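Local coordinates for protein catechol 1,2-dioxygenase (Burkholderia ambifaria, PDB 5VXT) that probably catalyses the oxygen-dependent intradiol ring cleavage of catechol to cis,cis-muconate at a non-haem iron(III) centre, at residues N41-T44 with Q45-V48; L76-L79 with G80-E84; G310-N313 with Q314-E317. All blocks are in the same frame, centred on the assembly; numbering follows the deposited sequence.

Contact 1: residues N41-T44 with Q45-V48; sequences NART and QQIV. With PTY (phosphatidylethanolamine), chain C.
The first turn of helix 42-62 closes where Q45 N donates to N41 O across 3.0 Å. N41 is the N-cap residue: its side-chain OD1 accepts from T44 N at 2.9 Å, in the carbonyl plane of its own amide, and so supplies an acceptor to a backbone N-H that lies too early in the helix to find one four residues back. From there the backbone bonds step along regularly, Q46 to A42, I47 to R43 and V48 to T44.

The Q45 side chain turns back over this N-terminal cap. With CG anti to the carbonyl carbon (chi1 -63°), CG lies 3.2 Å from N41 O, and NE2 goes on to the main-chain oxygen of L229 in the second subunit. On another side of the helix R43 NH1 donates to Q46 OE1 at 3.0 Å. The oxygen sits near the guanidinium plane, yet the nitrogen stands 52° out of the Q46 carbonyl plane and so misses its lone pairs; the two flat groups are 64° apart. One water joins NH1 and Q46 NE2 by weak bonds.

I47 covers one face of the same guanidinium, its CD1 lying 3.7 Å from R43 NE, while R43 NH2 reaches L62 O and forms a salt bridge with E68, both of the second subunit. The other branch of I47 belongs to the lipid pocket: CG2 meets phosphatidylethanolamine C35 at 3.5 Å. One turn along the helix, T44 CG2 packs at 4.1 Å on V48 CG2, and T44 OG1 bonds to R228 of the second subunit.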
loop_
_atom_site.group_PDB
_atom_site.type_symbol
_atom_site.label_atom_id
_atom_site.label_comp_id
_atom_site.label_asym_id
_atom_site.label_seq_id
_atom_site.Cartn_x
_atom_site.Cartn_y
_atom_site.Cartn_z
ATOM N N ASN B 41 8.722 4.160 -18.126
ATOM C CA ASN B 41 7.887 5.344 -18.255
ATOM C C ASN B 41 8.510 6.472 -17.442
ATOM O O ASN B 41 8.646 6.356 -16.219
ATOM C CB ASN B 41 6.472 5.036 -17.768
ATOM C CG ASN B 41 5.559 6.218 -17.877
ATOM O OD1 ASN B 41 5.493 7.041 -16.971
ATOM N ND2 ASN B 41 4.848 6.322 -18.998
ATOM N N ALA B 42 8.888 7.560 -18.122
ATOM C CA ALA B 42 9.623 8.634 -17.456
ATOM C C ALA B 42 8.807 9.272 -16.338
ATOM O O ALA B 42 9.349 9.602 -15.278
ATOM C CB ALA B 42 10.049 9.693 -18.470
ATOM N N ARG B 43 7.503 9.473 -16.558
ATOM C CA ARG B 43 6.675 10.104 -15.532
ATOM C C ARG B 43 6.609 9.251 -14.271
ATOM O O ARG B 43 6.650 9.782 -13.154
ATOM C CB ARG B 43 5.272 10.357 -16.078
ATOM C CG ARG B 43 4.271 10.917 -15.054
ATOM C CD ARG B 43 4.692 12.259 -14.452
ATOM N NE ARG B 43 3.569 12.882 -13.752
ATOM C CZ ARG B 43 3.629 14.026 -13.077
ATOM N NH1 ARG B 43 4.779 14.682 -12.994
ATOM N NH2 ARG B 43 2.534 14.502 -12.479
ATOM N N THR B 44 6.487 7.928 -14.428
ATOM C CA THR B 44 6.454 7.047 -13.259
ATOM C C THR B 44 7.799 7.040 -12.538
ATOM O O THR B 44 7.851 7.045 -11.301
ATOM C CB THR B 44 6.062 5.632 -13.690
ATOM O OG1 THR B 44 4.763 5.667 -14.278
ATOM C CG2 THR B 44 6.025 4.673 -12.504
ATOM N N GLN B 45 8.897 7.038 -13.299
ATOM C CA GLN B 45 10.224 7.115 -12.691
ATOM C C GLN B 45 10.377 8.389 -11.871
ATOM O O GLN B 45 10.885 8.353 -10.742
ATOM C CB GLN B 45 11.300 7.046 -13.772
ATOM C CG GLN B 45 11.316 5.734 -14.545
ATOM C CD GLN B 45 12.086 5.834 -15.848
ATOM O OE1 GLN B 45 12.333 6.936 -16.357
ATOM N NE2 GLN B 45 12.446 4.684 -16.417
ATOM N N GLN B 46 9.928 9.521 -12.424
ATOM C CA GLN B 46 9.998 10.800 -11.719
ATOM C C GLN B 46 9.199 10.767 -10.417
ATOM O O GLN B 46 9.694 11.179 -9.358
ATOM C CB GLN B 46 9.490 11.928 -12.627
ATOM C CG GLN B 46 9.238 13.231 -11.879
ATOM C CD GLN B 46 8.413 14.235 -12.670
ATOM O OE1 GLN B 46 7.596 13.862 -13.503
ATOM N NE2 GLN B 46 8.626 15.516 -12.401
ATOM N N ILE B 47 7.950 10.294 -10.479
ATOM C CA ILE B 47 7.121 10.244 -9.281
ATOM C C ILE B 47 7.735 9.319 -8.245
ATOM O O ILE B 47 7.804 9.657 -7.057
ATOM C CB ILE B 47 5.683 9.818 -9.624
ATOM C CG1 ILE B 47 5.006 10.925 -10.433
ATOM C CG2 ILE B 47 4.913 9.476 -8.321
ATOM C CD1 ILE B 47 3.608 10.582 -10.918
ATOM N N VAL B 48 8.156 8.122 -8.673
ATOM C CA VAL B 48 8.724 7.154 -7.730
ATOM C C VAL B 48 9.987 7.713 -7.090
ATOM O O VAL B 48 10.196 7.582 -5.876
ATOM C CB VAL B 48 8.988 5.806 -8.430
ATOM C CG1 VAL B 48 9.869 4.898 -7.546
ATOM C CG2 VAL B 48 7.677 5.095 -8.751
HETATM C C1 PTY C . -0.074 4.465 -14.376
HETATM C C2 PTY C . -2.662 -1.134 -16.477
HETATM C C3 PTY C . -3.869 -0.339 -15.999
HETATM O O4 PTY C . 0.891 5.015 -13.488
HETATM C C5 PTY C . -0.999 2.377 -15.318
HETATM C C6 PTY C . 0.081 2.951 -14.417
HETATM O O7 PTY C . -0.094 2.432 -13.102
HETATM C C8 PTY C . 0.763 1.290 -12.817
HETATM O O10 PTY C . 0.710 0.276 -13.496
HETATM C C11 PTY C . 1.693 1.400 -11.642
HETATM C C12 PTY C . 1.330 2.722 -10.990
HETATM C C13 PTY C . 1.750 2.730 -9.536
HETATM C C14 PTY C . 2.790 3.812 -9.315
HETATM C C15 PTY C . 2.754 4.235 -7.860
HETATM C C16 PTY C . 2.656 3.001 -6.979
HETATM C C17 PTY C . 3.289 3.277 -5.625
HETATM C C18 PTY C . 4.586 4.039 -5.838
HETATM C C19 PTY C . 5.308 4.224 -4.515
HETATM C C20 PTY C . 6.795 3.990 -4.721
HETATM C C21 PTY C . 7.613 4.999 -3.931
HETATM C C22 PTY C . 6.855 5.486 -2.707
HETATM C C23 PTY C . 7.422 4.897 -1.428
HETATM C C24 PTY C . 6.575 3.724 -0.961
HETATM C C25 PTY C . 7.091 2.408 -1.527
HETATM C C26 PTY C . 6.589 1.269 -0.650
HETATM C C27 PTY C . 7.712 0.294 -0.341
HETATM C C28 PTY C . 7.205 -0.722 0.667
HETATM C C29 PTY C . 6.054 -1.492 0.068
HETATM C C30 PTY C . 0.750 6.393 -13.060
HETATM C C31 PTY C . 1.675 6.984 -12.022
HETATM O O30 PTY C . -0.147 7.057 -13.542
HETATM C C32 PTY C . 1.069 6.733 -10.643
HETATM C C33 PTY C . 1.877 7.371 -9.517
HETATM C C34 PTY C . 0.984 7.651 -8.314
HETATM C C35 PTY C . 1.733 8.382 -7.211
HETATM C C36 PTY C . 0.776 8.825 -6.116
HETATM C C37 PTY C . 0.108 7.608 -5.497
HETATM C C38 PTY C . -0.171 7.862 -4.026
HETATM C C39 PTY C . -0.824 6.656 -3.371
HETATM C C40 PTY C . -0.568 6.685 -1.867
HETATM C C41 PTY C . -1.871 6.450 -1.104
HETATM C C42 PTY C . -1.735 6.586 0.411
HETATM C C43 PTY C . -3.094 6.397 1.075
HETATM C C44 PTY C . -3.878 5.298 0.384
HETATM P P1 PTY C . -3.636 2.199 -15.332
HETATM O O11 PTY C . -3.463 0.625 -15.029
HETATM O O12 PTY C . -4.741 2.729 -14.450
HETATM O O13 PTY C . -3.728 2.388 -16.830
HETATM O O14 PTY C . -2.250 2.830 -14.812
HETATM N N1 PTY C . -1.845 -0.281 -17.321
HETATM O O HOH W 1 6.096 17.701 -13.185
#

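Contact 2: residues L76-L79 with G80-E84; sequences LNKL and GQDGE
D82 OD2 accepts from two donors, K78 NZ one helical turn earlier and the backbone N of A221, at the start of helix 221-229. The K78 NZ to D82 OD2 distance is 2.9 Å, a salt bridge that uses the syn lone pair of the carboxylate oxygen. It spans the C-terminal end of helix 66-81, where D82 itself lies within the Schellman motif that turns the chain out of the helix.

The lysine chain runs extended as far as CE and then bends at chi4 (47°), which turns NZ in toward the carboxylate. NZ also donates to Q219 O, so lysine and aspartate each bond the stretch around A221. The positive charge and the N-terminus of helix 221-229 would both be expected to stabilise D82 as the anion. Along the backbone, D82 N closes a helical bond to K78 O at 2.8 Å.

Evidence for the Schellman turn is a pair of backward bonds, G83 N to G80 O at 3.0 Å and E84 N to L79 O at 2.9 Å, the latter almost straight at 173°. G83 itself takes a positive phi of 72°, a value that suits glycine. E84, the next residue, is at the N-cap position of helix 85-91, with its OE2 hydrogen-bonded to T222 OG1. The helix surface also serves the dimer, since N77 OD1 accepts from A85 N of the second subunit.

Under the turn, L79 packs against A85 and L88 of the next helix, and its CD1 touches E84 at two points, 3.7 Å from E84 O and 3.9 Å from E84 CB.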
loop_
_atom_site.group_PDB
_atom_site.type_symbol
_atom_site.label_atom_id
_atom_site.label_comp_id
_atom_site.label_asym_id
_atom_site.label_seq_id
_atom_site.Cartn_x
_atom_site.Cartn_y
_atom_site.Cartn_z
ATOM N N LEU B 76 0.461 -2.465 4.670
ATOM C CA LEU B 76 0.023 -2.327 3.279
ATOM C C LEU B 76 -0.497 -3.643 2.731
ATOM O O LEU B 76 -1.433 -3.656 1.926
ATOM C CB LEU B 76 1.168 -1.809 2.404
ATOM C CG LEU B 76 1.645 -0.374 2.621
ATOM C CD1 LEU B 76 2.795 -0.057 1.680
ATOM C CD2 LEU B 76 0.485 0.609 2.403
ATOM N N ASN B 77 0.090 -4.765 3.151
ATOM C CA ASN B 77 -0.437 -6.055 2.732
ATOM C C ASN B 77 -1.871 -6.233 3.213
ATOM O O ASN B 77 -2.753 -6.630 2.442
ATOM C CB ASN B 77 0.458 -7.188 3.233
ATOM C CG ASN B 77 1.642 -7.442 2.322
ATOM O OD1 ASN B 77 1.568 -7.228 1.106
ATOM N ND2 ASN B 77 2.746 -7.920 2.899
ATOM N N LYS B 78 -2.126 -5.930 4.489
ATOM C CA LYS B 78 -3.486 -6.031 5.011
ATOM C C LYS B 78 -4.421 -5.041 4.321
ATOM O O LYS B 78 -5.584 -5.363 4.053
ATOM C CB LYS B 78 -3.475 -5.807 6.523
ATOM C CG LYS B 78 -4.861 -5.807 7.157
ATOM C CD LYS B 78 -4.767 -5.931 8.672
ATOM C CE LYS B 78 -6.025 -5.431 9.354
ATOM N NZ LYS B 78 -7.252 -5.966 8.710
ATOM N N LEU B 79 -3.933 -3.832 4.028
ATOM C CA LEU B 79 -4.779 -2.815 3.405
ATOM C C LEU B 79 -5.284 -3.270 2.041
ATOM O O LEU B 79 -6.448 -3.039 1.690
ATOM C CB LEU B 79 -4.004 -1.496 3.284
ATOM C CG LEU B 79 -4.716 -0.299 2.617
ATOM C CD1 LEU B 79 -5.744 0.335 3.543
ATOM C CD2 LEU B 79 -3.717 0.741 2.132
ATOM N N GLY B 80 -4.426 -3.921 1.261
ATOM C CA GLY B 80 -4.806 -4.440 -0.038
ATOM C C GLY B 80 -5.605 -5.723 0.038
ATOM O O GLY B 80 -6.532 -5.922 -0.750
ATOM N N GLN B 81 -5.251 -6.613 0.972
ATOM C CA GLN B 81 -6.082 -7.791 1.204
ATOM C C GLN B 81 -7.503 -7.390 1.582
ATOM O O GLN B 81 -8.470 -8.054 1.186
ATOM C CB GLN B 81 -5.466 -8.673 2.290
ATOM C CG GLN B 81 -4.539 -9.757 1.764
ATOM C CD GLN B 81 -5.290 -10.882 1.065
ATOM O OE1 GLN B 81 -6.428 -11.193 1.418
ATOM N NE2 GLN B 81 -4.653 -11.498 0.066
ATOM N N ASP B 82 -7.647 -6.302 2.345
ATOM C CA ASP B 82 -8.968 -5.800 2.715
ATOM C C ASP B 82 -9.655 -5.093 1.555
ATOM O O ASP B 82 -10.877 -4.882 1.610
ATOM C CB ASP B 82 -8.865 -4.828 3.899
ATOM C CG ASP B 82 -8.611 -5.525 5.235
ATOM O OD1 ASP B 82 -8.827 -6.750 5.340
ATOM O OD2 ASP B 82 -8.219 -4.826 6.196
ATOM N N GLY B 83 -8.900 -4.702 0.529
ATOM C CA GLY B 83 -9.431 -3.906 -0.564
ATOM C C GLY B 83 -9.726 -2.465 -0.208
ATOM O O GLY B 83 -10.628 -1.861 -0.796
ATOM N N GLU B 84 -8.970 -1.885 0.728
ATOM C CA GLU B 84 -9.381 -0.658 1.393
ATOM C C GLU B 84 -8.499 0.546 1.086
ATOM O O GLU B 84 -8.669 1.587 1.726
ATOM C CB GLU B 84 -9.433 -0.882 2.907
ATOM C CG GLU B 84 -10.732 -1.530 3.378
ATOM C CD GLU B 84 -10.892 -1.470 4.883
ATOM O OE1 GLU B 84 -11.585 -2.339 5.452
ATOM O OE2 GLU B 84 -10.318 -0.548 5.495
#

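Contact 3: residues G310-N313 with Q314-E317; sequences GKDN and QIVE
Two torsions set this pair up: D312 extends its carboxylate with CG anti to the backbone N (chi1 178°), and Q314 carries CG between its backbone N and carbonyl carbon (chi1 55°), then bends again at chi2. The amide is thereby folded back over the chain, until Q314 NE2 lies 2.8 Å from D312 OD1. Carboxylate and amide are nearly coplanar; NE2 meets the syn lone pair of OD1, and OD1 in turn lies close to the plane of the amide.

OD1 is gripped a second time by the main chain. Q314 N donates to D312 OD1 at 3.2 Å, from the anti side and 30° out of the carboxylate plane. A side-chain oxygen bound to the backbone N-H two residues on defines an Asx turn, with N313 at its corner. I315 N also points to D312 OD1, at 3.2 Å, but its strongly bent geometry makes that bond weak. The turn falls in the irregular loop between strand 295-303 and strand 321-322, where neither segment forms regular helix or strand.

The D312 and I315 side chains cross at about a right angle: I315 CB comes to 3.5 Å from D312 OD2, while I315 CG2 rests 3.5 Å from D312 O.

Both polar side chains also hold the loop that precedes strand 251-256. D312 OD2 accepts from K250 N, and Q314 NE2 donates to K250 O, so the pair takes both main-chain polar groups of one residue. Q314 OE1 accepts from R117 NH2, which leaves the amide fixed at both its oxygen and its nitrogen. Farther along, E317 N bonds D67 OD1 of the second subunit, where V316 packs on W70 of that same subunit.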
loop_
_atom_site.group_PDB
_atom_site.type_symbol
_atom_site.label_atom_id
_atom_site.label_comp_id
_atom_site.label_asym_id
_atom_site.label_seq_id
_atom_site.Cartn_x
_atom_site.Cartn_y
_atom_site.Cartn_z
ATOM N N GLY B 310 -14.296 23.035 -25.501
ATOM C CA GLY B 310 -14.784 21.684 -25.649
ATOM C C GLY B 310 -14.176 20.667 -24.713
ATOM O O GLY B 310 -14.497 19.476 -24.825
ATOM N N LYS B 311 -13.316 21.081 -23.788
ATOM C CA LYS B 311 -12.552 20.150 -22.970
ATOM C C LYS B 311 -13.012 20.186 -21.514
ATOM O O LYS B 311 -13.397 21.239 -20.997
ATOM C CB LYS B 311 -11.057 20.466 -23.054
ATOM N N ASP B 312 -12.978 19.022 -20.868
ATOM C CA ASP B 312 -13.272 18.849 -19.444
ATOM C C ASP B 312 -11.978 18.374 -18.792
ATOM O O ASP B 312 -11.697 17.177 -18.753
ATOM C CB ASP B 312 -14.414 17.840 -19.234
ATOM C CG ASP B 312 -14.727 17.573 -17.751
ATOM O OD1 ASP B 312 -14.024 18.099 -16.862
ATOM O OD2 ASP B 312 -15.684 16.815 -17.473
ATOM N N ASN B 313 -11.199 19.315 -18.263
ATOM C CA ASN B 313 -9.889 18.966 -17.727
ATOM C C ASN B 313 -9.916 18.486 -16.278
ATOM O O ASN B 313 -8.846 18.218 -15.732
ATOM C CB ASN B 313 -8.926 20.154 -17.848
ATOM C CG ASN B 313 -8.553 20.466 -19.301
ATOM O OD1 ASN B 313 -8.545 19.584 -20.166
ATOM N ND2 ASN B 313 -8.233 21.726 -19.568
ATOM N N GLN B 314 -11.086 18.356 -15.636
ATOM C CA GLN B 314 -11.134 17.871 -14.252
ATOM C C GLN B 314 -11.867 16.544 -14.075
ATOM O O GLN B 314 -11.985 16.074 -12.935
ATOM C CB GLN B 314 -11.762 18.918 -13.315
ATOM C CG GLN B 314 -13.178 19.433 -13.717
ATOM C CD GLN B 314 -14.334 18.536 -13.268
ATOM O OE1 GLN B 314 -14.587 18.371 -12.064
ATOM N NE2 GLN B 314 -15.063 17.977 -14.235
ATOM N N ILE B 315 -12.358 15.924 -15.152
ATOM C CA ILE B 315 -12.947 14.594 -15.042
ATOM C C ILE B 315 -11.874 13.602 -14.615
ATOM O O ILE B 315 -10.707 13.708 -15.009
ATOM C CB ILE B 315 -13.600 14.171 -16.373
ATOM C CG1 ILE B 315 -14.398 12.873 -16.202
ATOM C CG2 ILE B 315 -12.556 14.011 -17.464
ATOM C CD1 ILE B 315 -15.355 12.559 -17.369
ATOM N N VAL B 316 -12.270 12.628 -13.802
ATOM C CA VAL B 316 -11.345 11.731 -13.121
ATOM C C VAL B 316 -11.641 10.305 -13.553
ATOM O O VAL B 316 -12.790 9.851 -13.465
ATOM C CB VAL B 316 -11.466 11.886 -11.590
ATOM C CG1 VAL B 316 -10.700 10.794 -10.871
ATOM C CG2 VAL B 316 -10.976 13.252 -11.168
ATOM N N GLU B 317 -10.605 9.597 -14.003
ATOM C CA GLU B 317 -10.685 8.173 -14.299
ATOM C C GLU B 317 -10.086 7.388 -13.140
ATOM O O GLU B 317 -8.943 7.642 -12.737
ATOM C CB GLU B 317 -9.953 7.835 -15.602
ATOM C CG GLU B 317 -10.597 8.403 -16.848
ATOM C CD GLU B 317 -12.025 7.926 -17.023
ATOM O OE1 GLU B 317 -12.934 8.782 -17.122
ATOM O OE2 GLU B 317 -12.237 6.693 -17.045
#

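How the contacts relate
The three contacts follow one another along the chain without touching. Contacts 1 and 2, on the consecutive helices 42-62 and 66-81, have centres about 24 Å apart and nearest atoms about 13 Å apart; I47 of contact 1 and L76 of contact 2 belong to the same phosphatidylethanolamine pocket. Contact 3 belongs to the loop that follows strand 295-303, with its centre about 22 Å from that of contact 1 and about 30 Å from that of contact 2. All three meet the second subunit. The E84 side chain of contact 2 is about 9 Å from the bound catechol; E84 directly precedes helix 85-91, which supplies L87 and A90 to the catechol pocket.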